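Local coordinates for protein 3-keto-5-aminohexanoate cleavage enzyme (Ralstonia eutropha, PDB 3C6C) that probably acts as a zinc-dependent 3-keto-5-aminohexanoate cleavage enzyme, built on a TIM beta/alpha-barrel and holding a nickel ion in this crystal, at residues A[203-206]-A[207-211]. Numbering follows the deposited sequence.
Sequences GLID and GVPLF
A single water bridges the carbonyls of Ile205 and Gly207, donating a hydrogen bond to each: it lies 2.6 Å from Ile205 O and 2.7 Å from Gly207 O. The loop in which it sits is an alpha-to-beta connection of the TIM barrel, running from the end of helix 190-201 into the parallel barrel strand 210-214. No direct hydrogen bond joins residues 203-206 to 207-211; the water bridges them instead. Gly203 opens the connection with a positive phi of 74°, closing a Schellman motif at the helix C-terminus. The chain turns at Gly207, again with positive phi (57°). The bond from CA to CB of Asp206 points away from the residues that follow, and OD1 takes a hydrogen bond from Gln177 NE2, which also bonds Gly203 O; one side-chain amide of helix 166-179 thus ties two points of the loop. Beyond the turn, Val208 O accepts a bond from Lys182 NZ, and Pro209 and Phe211 begin the backbone pairing with the neighbouring strand 240-244 through Gln240. On the inner side of the bend Ile205 and Pro209 make the apolar contact, both also packing on Ile200 of the preceding helix. A chi1 of -55° sets Ile205 CG1 beside the backbone N and turns CG2 anti to it; the two side chains approach at a slant, and this methyl branch meets the CA-CB side of the proline ring, 4.0 Å from Pro209 CB and 4.1 Å from Pro209 CA.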
loop_
_atom_site.group_PDB
_atom_site.type_symbol
_atom_site.label_atom_id
_atom_site.label_comp_id
_atom_site.label_asym_id
_atom_site.label_seq_id
_atom_site.Cartn_x
_atom_site.Cartn_y
_atom_site.Cartn_z
ATOM N N GLY A 203 -3.013 27.072 -14.366
ATOM C CA GLY A 203 -2.009 27.664 -15.239
ATOM C C GLY A 203 -0.950 28.459 -14.509
ATOM O O GLY A 203 -0.379 29.379 -15.058
ATOM N N LEU A 204 -0.668 28.079 -13.269
ATOM C CA LEU A 204 0.235 28.860 -12.419
ATOM C C LEU A 204 1.591 28.198 -12.226
ATOM O O LEU A 204 2.465 28.739 -11.557
ATOM C CB LEU A 204 -0.418 29.150 -11.069
ATOM C CG LEU A 204 -1.539 30.187 -11.049
ATOM C CD1 LEU A 204 -2.206 30.220 -9.696
ATOM C CD2 LEU A 204 -0.978 31.547 -11.397
ATOM N N ILE A 205 1.758 27.064 -12.893
ATOM C CA ILE A 205 3.008 26.264 -12.819
ATOM C C ILE A 205 3.510 25.903 -14.212
ATOM O O ILE A 205 2.931 25.092 -14.919
ATOM C CB ILE A 205 2.821 24.952 -11.991
ATOM C CG1 ILE A 205 2.269 25.227 -10.571
ATOM C CG2 ILE A 205 4.125 24.123 -11.948
ATOM C CD1 ILE A 205 3.243 25.853 -9.569
ATOM N N ASP A 206 4.612 26.532 -14.585
ATOM C CA ASP A 206 5.238 26.328 -15.889
ATOM C C ASP A 206 6.070 25.056 -16.036
ATOM O O ASP A 206 6.745 24.574 -15.124
ATOM C CB ASP A 206 6.126 27.510 -16.237
ATOM C CG ASP A 206 5.336 28.805 -16.483
ATOM O OD1 ASP A 206 4.077 28.785 -16.527
ATOM O OD2 ASP A 206 6.009 29.838 -16.629
ATOM N N GLY A 207 6.027 24.534 -17.246
ATOM C CA GLY A 207 6.884 23.417 -17.626
ATOM C C GLY A 207 6.740 22.189 -16.755
ATOM O O GLY A 207 5.629 21.784 -16.359
ATOM N N VAL A 208 7.894 21.620 -16.439
ATOM C CA VAL A 208 7.982 20.458 -15.537
ATOM C C VAL A 208 7.694 20.906 -14.089
ATOM O O VAL A 208 8.459 21.671 -13.520
ATOM C CB VAL A 208 9.385 19.745 -15.600
ATOM C CG1 VAL A 208 9.464 18.567 -14.582
ATOM C CG2 VAL A 208 9.681 19.234 -16.980
ATOM N N PRO A 209 6.606 20.408 -13.484
ATOM C CA PRO A 209 6.365 20.728 -12.080
ATOM C C PRO A 209 7.321 19.994 -11.156
ATOM O O PRO A 209 7.683 18.853 -11.409
ATOM C CB PRO A 209 4.948 20.206 -11.831
ATOM C CG PRO A 209 4.415 19.846 -13.159
ATOM C CD PRO A 209 5.575 19.511 -14.014
ATOM N N LEU A 210 7.686 20.690 -10.091
ATOM C CA LEU A 210 8.592 20.166 -9.041
ATOM C C LEU A 210 7.904 20.091 -7.702
ATOM O O LEU A 210 7.491 21.103 -7.137
ATOM C CB LEU A 210 9.810 21.089 -8.858
ATOM C CG LEU A 210 10.642 21.487 -10.050
ATOM C CD1 LEU A 210 11.845 22.308 -9.559
ATOM C CD2 LEU A 210 11.079 20.249 -10.867
ATOM N N PHE A 211 7.830 18.872 -7.185
ATOM C CA PHE A 211 7.245 18.601 -5.874
ATOM C C PHE A 211 8.328 17.994 -4.956
ATOM O O PHE A 211 9.139 17.160 -5.371
ATOM C CB PHE A 211 6.107 17.590 -5.928
ATOM C CG PHE A 211 4.825 18.096 -6.546
ATOM C CD1 PHE A 211 4.695 18.173 -7.913
ATOM C CD2 PHE A 211 3.726 18.402 -5.755
ATOM C CE1 PHE A 211 3.518 18.591 -8.477
ATOM C CE2 PHE A 211 2.529 18.836 -6.321
ATOM C CZ PHE A 211 2.436 18.921 -7.682
HETATM O O HOH W 1 3.151 22.574 -15.607
#